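Long-range contacts in BH0493 protein (Bacillus halodurans C-125, PDB 2QEE), which is a putative metal-dependent hydrolase of the amidohydrolase superfamily that binds zinc, probably in the active site: residues A169-D174 against V220-S225; P256-I261 against K297-M302. All coordinates share one frame; numbering follows the deposited sequence. Where two conformers were deposited one is given.

How the contacts relate
Both contacts are buried and pair parallel strands of one sheet, in which strands 222-226 and 257-264 are neighbours. The sheet thus runs from 169-174 through 220-225 and 256-261 to 297-302, and the two contacts, whose centres lie about 9 Å apart, follow one another along the chain. A probable backbone hydrogen bond from Ala-258 N to Met-222 O (2.7 Å) joins them. Their chemistry differs. Contact 1 is short in regular strand and ends in a polar group of Asp-174, Ser-225 and Arg-172, the arginine close to the zinc ligand His-30, whereas contact 2 is a longer, regular pairing lined mainly by apolar side chains, with Met-260 close to the zinc ion.

Contact 1 (A169-D174 against V220-S225); sequences AALRLD and VYMAVS
Residues 169-174 and 220-225 pair in parallel over a short run of strand, consistent with the wall of a (beta/alpha)-barrel as in amidohydrolases. The chain between them is largely helical and includes helix 200-217, making this a beta-alpha-beta crossover. Backbone bonds pass between the strands: Ala-169 O accepts from Val-220 N, Tyr-221 O from Leu-171 N, and Leu-171 O from Ala-223 N (2.8 Å). Leu-173 N then meets Ala-223 O just before the chain turns into helix 174-178.

Leu-171 and Met-222 lie side by side, with CD2 of the leucine 4.0 Å from CG of the methionine. Leu-173 CD1 rests against Met-222 CB, and helix 200-217 covers both leucines. Nearer the start of the pair, Ala-170 CB sits over one face of the Tyr-221 ring, 3.9 Å from its centroid. Tyr-221 CG lies between the backbone N and the carbonyl carbon (chi1 55°), and from there the ring comes back alongside Ala-170. Its hydroxyl bonds to Met-27 O, and the side chain packs on the zinc ligand His-28.

At the polar end, Asp-174 OD2 accepts from Ser-225 N (3.3 Å) on the syn side but tilted 34° from the carboxylate plane, while a weak bond joins the same N-H to OD1. The Ser-225 hydroxyl would also donate to OD2, but the 2.5 Å from OG to OD2 belongs to one of two conformers and is doubtful. In the conformer given, the Arg-172 guanidinium has the carboxylate over one face, toward its rim, a charge interaction without a directed N-H. An alanine in place of Asp-174 removes the carboxylate and would probably leave the Ser-225 N-H without this acceptor and Arg-172 with one fewer negative neighbour. Arg-172 NH1 also forms a salt bridge with Asp-147 OD2.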
ATOM      1  N   ALA C 169      -3.401   7.112 -33.946  1.00 19.66           N
ATOM      2  CA  ALA C 169      -2.817   5.748 -33.933  1.00 19.03           C
ATOM      3  C   ALA C 169      -1.759   5.555 -32.869  1.00 16.43           C
ATOM      4  O   ALA C 169      -0.962   6.459 -32.570  1.00 17.84           O
ATOM      5  CB  ALA C 169      -2.184   5.415 -35.324  1.00 21.17           C
ATOM      6  N   ALA C 170      -1.662   4.315 -32.377  1.00 16.50           N
ATOM      7  CA  ALA C 170      -0.504   3.916 -31.603  1.00 16.54           C
ATOM      8  C   ALA C 170      -0.145   2.486 -32.014  1.00 15.44           C
ATOM      9  O   ALA C 170      -1.043   1.665 -32.110  1.00 16.76           O
ATOM     10  CB  ALA C 170      -0.795   3.951 -30.064  1.00 18.39           C
ATOM     11  N   LEU C 171       1.126   2.249 -32.266  1.00 17.85           N
ATOM     12  CA  LEU C 171       1.608   0.997 -32.895  1.00 17.61           C
ATOM     13  C   LEU C 171       1.826  -0.025 -31.772  1.00 18.08           C
ATOM     14  O   LEU C 171       2.785   0.135 -31.023  1.00 18.68           O
ATOM     15  CB  LEU C 171       2.924   1.266 -33.662  1.00 17.41           C
ATOM     16  CG  LEU C 171       3.617   0.099 -34.384  1.00 18.85           C
ATOM     17  CD1 LEU C 171       2.590  -0.664 -35.268  1.00 22.73           C
ATOM     18  CD2 LEU C 171       4.801   0.634 -35.188  1.00 19.59           C
ATOM     19  N   ARG C 172       0.942  -1.021 -31.697  1.00 19.23           N
ATOM     20  CA  ARG C 172       1.003  -2.084 -30.675  0.50 20.08           C
ATOM     21  C   ARG C 172       1.944  -3.174 -31.173  1.00 20.47           C
ATOM     22  O   ARG C 172       1.745  -3.711 -32.273  1.00 20.29           O
ATOM     23  CB  ARG C 172      -0.404  -2.634 -30.394  0.50 19.20           C
ATOM     24  CG  ARG C 172      -0.431  -3.791 -29.384  0.50 23.78           C
ATOM     25  CD  ARG C 172      -1.726  -4.561 -29.399  0.50 20.69           C
ATOM     26  NE  ARG C 172      -1.777  -5.473 -28.253  0.50 22.72           N
ATOM     27  CZ  ARG C 172      -1.408  -6.745 -28.320  0.50 27.60           C
ATOM     28  NH1 ARG C 172      -0.985  -7.222 -29.475  0.50 17.49           N
ATOM     29  NH2 ARG C 172      -1.464  -7.533 -27.242  0.50 18.98           N
ATOM     30  N   LEU C 173       2.941  -3.517 -30.362  1.00 17.84           N
ATOM     31  CA  LEU C 173       4.000  -4.443 -30.825  1.00 17.53           C
ATOM     32  C   LEU C 173       4.151  -5.766 -30.057  1.00 16.21           C
ATOM     33  O   LEU C 173       5.141  -6.466 -30.293  1.00 17.91           O
ATOM     34  CB  LEU C 173       5.328  -3.711 -30.892  1.00 16.81           C
ATOM     35  CG  LEU C 173       5.444  -2.562 -31.928  1.00 20.66           C
ATOM     36  CD1 LEU C 173       6.744  -1.836 -31.760  1.00 20.03           C
ATOM     37  CD2 LEU C 173       5.220  -3.114 -33.352  1.00 19.96           C
ATOM     38  N   ASP C 174       3.171  -6.147 -29.230  1.00 17.45           N
ATOM     39  CA  ASP C 174       3.267  -7.352 -28.389  1.00 16.95           C
ATOM     40  C   ASP C 174       3.715  -8.609 -29.212  1.00 19.40           C
ATOM     41  O   ASP C 174       4.655  -9.288 -28.811  1.00 18.51           O
ATOM     42  CB  ASP C 174       1.954  -7.610 -27.641  1.00 21.01           C
ATOM     43  CG  ASP C 174       1.666  -6.496 -26.623  1.00 30.50           C
ATOM     44  OD1 ASP C 174       1.991  -5.359 -26.917  1.00 22.71           O
ATOM     45  OD2 ASP C 174       1.158  -6.765 -25.544  1.00 29.92           O
ATOM     46  N   VAL C 220       1.471   7.996 -32.465  1.00 17.32           N
ATOM     47  CA  VAL C 220       1.987   8.869 -31.426  1.00 18.77           C
ATOM     48  C   VAL C 220       2.987   8.199 -30.494  1.00 17.53           C
ATOM     49  O   VAL C 220       3.791   8.863 -29.853  1.00 18.74           O
ATOM     50  CB  VAL C 220       0.791   9.549 -30.648  1.00 18.62           C
ATOM     51  CG1 VAL C 220       0.013  10.441 -31.631  1.00 21.74           C
ATOM     52  CG2 VAL C 220      -0.096   8.544 -30.067  1.00 17.64           C
ATOM     53  N   TYR C 221       2.919   6.872 -30.393  1.00 16.64           N
ATOM     54  CA  TYR C 221       3.920   6.091 -29.676  1.00 17.48           C
ATOM     55  C   TYR C 221       3.819   4.643 -30.161  1.00 17.64           C
ATOM     56  O   TYR C 221       2.819   4.274 -30.822  1.00 15.99           O
ATOM     57  CB  TYR C 221       3.769   6.203 -28.111  1.00 16.04           C
ATOM     58  CG  TYR C 221       2.405   5.842 -27.549  1.00 17.02           C
ATOM     59  CD1 TYR C 221       2.045   4.490 -27.378  1.00 16.00           C
ATOM     60  CD2 TYR C 221       1.488   6.847 -27.106  1.00 16.44           C
ATOM     61  CE1 TYR C 221       0.762   4.095 -26.864  1.00 14.33           C
ATOM     62  CE2 TYR C 221       0.223   6.485 -26.568  1.00 12.94           C
ATOM     63  CZ  TYR C 221      -0.136   5.106 -26.457  1.00 12.86           C
ATOM     64  OH  TYR C 221      -1.352   4.754 -25.905  1.00 15.81           O
ATOM     65  N   MET C 222       4.845   3.868 -29.863  1.00 17.81           N
ATOM     66  CA  MET C 222       4.856   2.403 -30.011  1.00 19.10           C
ATOM     67  C   MET C 222       4.684   1.789 -28.617  1.00 18.76           C
ATOM     68  O   MET C 222       5.279   2.292 -27.653  1.00 19.49           O
ATOM     69  CB  MET C 222       6.217   1.967 -30.557  1.00 17.14           C
ATOM     70  CG  MET C 222       6.407   2.443 -32.041  1.00 25.13           C
ATOM     71  SD  MET C 222       8.006   1.886 -32.736  1.00 24.90           S
ATOM     72  CE  MET C 222       9.159   3.108 -32.078  1.00 30.26           C
ATOM     73  N   ALA C 223       3.925   0.710 -28.507  1.00 17.47           N
ATOM     74  CA  ALA C 223       3.579   0.217 -27.161  1.00 16.94           C
ATOM     75  C   ALA C 223       3.772  -1.284 -27.060  1.00 17.92           C
ATOM     76  O   ALA C 223       3.609  -2.022 -28.066  1.00 17.72           O
ATOM     77  CB  ALA C 223       2.152   0.528 -26.879  1.00 16.60           C
ATOM     78  N   VAL C 224       3.955  -1.743 -25.819  1.00 15.08           N
ATOM     79  CA  VAL C 224       3.984  -3.196 -25.530  1.00 16.45           C
ATOM     80  C   VAL C 224       3.517  -3.392 -24.095  1.00 17.54           C
ATOM     81  O   VAL C 224       3.675  -2.460 -23.285  1.00 18.29           O
ATOM     82  CB  VAL C 224       5.383  -3.763 -25.757  1.00 17.30           C
ATOM     83  CG1 VAL C 224       6.439  -3.180 -24.745  1.00 14.77           C
ATOM     84  CG2 VAL C 224       5.357  -5.311 -25.687  1.00 18.76           C
ATOM     85  N   SER C 225       2.874  -4.534 -23.844  1.00 17.92           N
ATOM     86  CA  SER C 225       2.571  -4.970 -22.481  0.50 16.79           C
ATOM     87  C   SER C 225       3.530  -6.079 -22.110  1.00 17.61           C
ATOM     88  O   SER C 225       3.885  -6.954 -22.959  1.00 18.32           O
ATOM     89  CB  SER C 225       1.119  -5.413 -22.312  0.50 17.20           C
ATOM     90  OG  SER C 225       0.833  -6.601 -23.033  0.50 17.32           O
TER

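Contact 2 (P256-I261 against K297-M302); sequences PFAMMI and KFLVTM
Ile-261, Leu-299 and Pro-256 bury the most surface where 256-261 lies against 297-302. At one end, Ile-261 and Met-302 run side by side, pointing the same way, and the methionine CE reaches the isoleucine CG2 at 3.8 Å. That branch is anti to the backbone N, whereas CG1 is anti to the carbonyl carbon (chi1 -66°), and beyond it CD1 lies 4.2 Å from Val-300 CG1. The same residue is tied through its backbone, Ile-261 N donating to Thr-301 O.

Leu-299 works on the other face of the sheet. Its CB stands 4.0 Å from Ala-258 CB, and its CD1 reaches back to Pro-256 CB. The proline sets the start of the pair: its CB packs beside Lys-297 CB, the two side chains pointing the same way, while NZ of the lysine goes off to Phe-413 O.

The strands are parallel, 15° apart, and linked by five backbone hydrogen bonds from Phe-257 N to Lys-297 O through Ile-261 N to Thr-301 O. Consistent with a (beta/alpha)-barrel, they are neighbouring parallel strands whose connection includes the short strand 277-278 and helix 284-292, onto which Met-259, Ile-261 and Phe-298 pack. Leu-299 O is held by Met-259 N at 2.8 Å.

On the helix-covered face Met-259 crosses Phe-298 obliquely, its CE 3.9 Å from the ring CD1 and also against Val-300 CG2. Phe-298 CE1 approaches the edge of the Phe-257 ring. Facing the other way, Met-260 CG touches Thr-301 CG2 (3.8 Å); the threonine OG1 bonds to Phe-324 O, and the methionine side chain comes within about 4 Å, at nearest atoms, of the bound zinc ion.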
ATOM      1  N   PRO C 256       7.910   8.139 -28.611  1.00 19.97           N
ATOM      2  CA  PRO C 256       8.093   7.439 -27.305  1.00 17.21           C
ATOM      3  C   PRO C 256       7.776   5.946 -27.408  1.00 15.35           C
ATOM      4  O   PRO C 256       6.991   5.508 -28.317  1.00 15.33           O
ATOM      5  CB  PRO C 256       7.057   8.103 -26.372  1.00 19.56           C
ATOM      6  CG  PRO C 256       6.696   9.443 -27.018  1.00 22.84           C
ATOM      7  CD  PRO C 256       6.857   9.191 -28.541  1.00 19.85           C
ATOM      8  N   PHE C 257       8.342   5.187 -26.456  1.00 15.26           N
ATOM      9  CA  PHE C 257       8.041   3.770 -26.273  1.00 16.69           C
ATOM     10  C   PHE C 257       7.169   3.620 -25.009  1.00 16.93           C
ATOM     11  O   PHE C 257       7.618   4.008 -23.915  1.00 19.41           O
ATOM     12  CB  PHE C 257       9.352   3.083 -26.054  1.00 18.62           C
ATOM     13  CG  PHE C 257       9.256   1.579 -25.933  1.00 16.13           C
ATOM     14  CD1 PHE C 257       8.209   0.874 -26.497  1.00 17.23           C
ATOM     15  CD2 PHE C 257      10.253   0.895 -25.249  1.00 19.37           C
ATOM     16  CE1 PHE C 257       8.180  -0.535 -26.365  1.00 19.14           C
ATOM     17  CE2 PHE C 257      10.216  -0.509 -25.130  1.00 18.11           C
ATOM     18  CZ  PHE C 257       9.155  -1.191 -25.676  1.00 17.96           C
ATOM     19  N   ALA C 258       5.975   3.090 -25.174  1.00 15.95           N
ATOM     20  CA  ALA C 258       5.067   2.932 -24.043  1.00 14.41           C
ATOM     21  C   ALA C 258       5.204   1.511 -23.541  1.00 15.47           C
ATOM     22  O   ALA C 258       4.972   0.545 -24.304  1.00 16.37           O
ATOM     23  CB  ALA C 258       3.636   3.201 -24.440  1.00 15.77           C
ATOM     24  N   MET C 259       5.444   1.367 -22.247  1.00 15.27           N
ATOM     25  CA  MET C 259       5.576   0.049 -21.653  1.00 15.98           C
ATOM     26  C   MET C 259       4.511  -0.091 -20.568  1.00 16.01           C
ATOM     27  O   MET C 259       4.465   0.725 -19.668  1.00 16.23           O
ATOM     28  CB  MET C 259       6.942  -0.120 -21.024  1.00 16.81           C
ATOM     29  CG  MET C 259       8.112   0.079 -21.999  1.00 23.58           C
ATOM     30  SD  MET C 259       9.726  -0.268 -21.300  1.00 21.48           S
ATOM     31  CE  MET C 259       9.978   1.155 -20.307  1.00 23.24           C
ATOM     32  N   MET C 260       3.668  -1.098 -20.703  1.00 14.51           N
ATOM     33  CA  MET C 260       2.618  -1.377 -19.730  1.00 17.19           C
ATOM     34  C   MET C 260       3.028  -2.666 -19.023  1.00 16.18           C
ATOM     35  O   MET C 260       2.929  -3.732 -19.619  1.00 16.73           O
ATOM     36  CB  MET C 260       1.293  -1.497 -20.476  1.00 17.95           C
ATOM     37  CG  MET C 260       1.058  -0.191 -21.295  1.00 21.07           C
ATOM     38  SD  MET C 260      -0.566  -0.100 -22.053  1.00 24.57           S
ATOM     39  CE  MET C 260      -1.109  -1.772 -22.253  1.00 35.64           C
ATOM     40  N   ILE C 261       3.514  -2.549 -17.777  1.00 12.99           N
ATOM     41  CA  ILE C 261       4.278  -3.626 -17.200  1.00 13.04           C
ATOM     42  C   ILE C 261       3.482  -4.274 -16.043  1.00 15.41           C
ATOM     43  O   ILE C 261       2.942  -3.569 -15.195  1.00 14.69           O
ATOM     44  CB  ILE C 261       5.602  -3.088 -16.655  1.00 12.88           C
ATOM     45  CG1 ILE C 261       6.502  -2.565 -17.806  1.00 11.43           C
ATOM     46  CG2 ILE C 261       6.341  -4.214 -15.856  1.00 14.63           C
ATOM     47  CD1 ILE C 261       7.640  -1.605 -17.331  1.00 12.99           C
ATOM     48  N   LYS C 297      12.314   8.619 -25.298  1.00 15.49           N
ATOM     49  CA  LYS C 297      11.194   8.939 -24.338  1.00 17.09           C
ATOM     50  C   LYS C 297      10.370   7.683 -24.030  1.00 17.37           C
ATOM     51  O   LYS C 297      10.074   6.900 -24.933  1.00 14.60           O
ATOM     52  CB  LYS C 297      10.293  10.006 -24.964  1.00 19.24           C
ATOM     53  CG  LYS C 297      11.059  11.364 -24.993  1.00 25.04           C
ATOM     54  CD  LYS C 297      10.197  12.506 -25.386  1.00 34.37           C
ATOM     55  CE  LYS C 297       9.934  12.495 -26.859  1.00 34.96           C
ATOM     56  NZ  LYS C 297       9.428  13.858 -27.289  1.00 41.07           N
ATOM     57  N   PHE C 298       9.955   7.522 -22.750  1.00 17.13           N
ATOM     58  CA  PHE C 298       9.266   6.328 -22.353  1.00 15.68           C
ATOM     59  C   PHE C 298       7.994   6.712 -21.592  1.00 15.23           C
ATOM     60  O   PHE C 298       8.050   7.566 -20.667  1.00 17.24           O
ATOM     61  CB  PHE C 298      10.158   5.523 -21.405  1.00 17.13           C
ATOM     62  CG  PHE C 298      11.463   5.101 -22.025  1.00 17.35           C
ATOM     63  CD1 PHE C 298      11.543   3.828 -22.637  1.00 19.23           C
ATOM     64  CD2 PHE C 298      12.576   5.947 -22.046  1.00 15.06           C
ATOM     65  CE1 PHE C 298      12.735   3.430 -23.232  1.00 20.68           C
ATOM     66  CE2 PHE C 298      13.794   5.513 -22.660  1.00 19.62           C
ATOM     67  CZ  PHE C 298      13.829   4.252 -23.237  1.00 16.37           C
ATOM     68  N   LEU C 299       6.883   6.125 -22.004  1.00 11.98           N
ATOM     69  CA  LEU C 299       5.618   6.280 -21.268  1.00 14.89           C
ATOM     70  C   LEU C 299       5.462   4.992 -20.490  1.00 15.62           C
ATOM     71  O   LEU C 299       5.591   3.916 -21.079  1.00 17.14           O
ATOM     72  CB  LEU C 299       4.471   6.441 -22.262  1.00 16.43           C
ATOM     73  CG  LEU C 299       4.351   7.829 -22.911  1.00 12.14           C
ATOM     74  CD1 LEU C 299       3.582   7.638 -24.281  1.00 15.77           C
ATOM     75  CD2 LEU C 299       3.548   8.782 -21.999  1.00 18.05           C
ATOM     76  N   VAL C 300       5.180   5.051 -19.185  1.00 14.09           N
ATOM     77  CA  VAL C 300       5.048   3.785 -18.415  1.00 14.06           C
ATOM     78  C   VAL C 300       3.834   3.832 -17.533  1.00 12.36           C
ATOM     79  O   VAL C 300       3.564   4.876 -16.916  1.00 12.77           O
ATOM     80  CB  VAL C 300       6.302   3.569 -17.541  1.00 13.76           C
ATOM     81  CG1 VAL C 300       6.211   2.257 -16.629  1.00 14.62           C
ATOM     82  CG2 VAL C 300       7.576   3.461 -18.407  1.00 16.06           C
ATOM     83  N   THR C 301       3.114   2.729 -17.507  1.00 13.27           N
ATOM     84  CA  THR C 301       2.084   2.464 -16.500  1.00 13.14           C
ATOM     85  C   THR C 301       2.348   1.043 -15.970  1.00 14.32           C
ATOM     86  O   THR C 301       2.841   0.178 -16.731  1.00 14.91           O
ATOM     87  CB  THR C 301       0.657   2.651 -17.068  1.00 15.50           C
ATOM     88  OG1 THR C 301      -0.288   2.824 -15.999  1.00 13.33           O
ATOM     89  CG2 THR C 301       0.175   1.487 -17.983  1.00 13.80           C
ATOM     90  N   MET C 302       2.003   0.798 -14.696  1.00 12.18           N
ATOM     91  CA  MET C 302       2.342  -0.513 -14.101  1.00 14.11           C
ATOM     92  C   MET C 302       1.118  -1.103 -13.453  1.00 12.98           C
ATOM     93  O   MET C 302       0.234  -0.374 -13.003  1.00 12.41           O
ATOM     94  CB  MET C 302       3.498  -0.456 -13.104  1.00 14.89           C
ATOM     95  CG  MET C 302       4.820  -0.040 -13.786  1.00 15.31           C
ATOM     96  SD  MET C 302       6.258  -0.019 -12.785  1.00 16.87           S
ATOM     97  CE  MET C 302       6.669  -1.836 -12.899  1.00 13.14           C
TER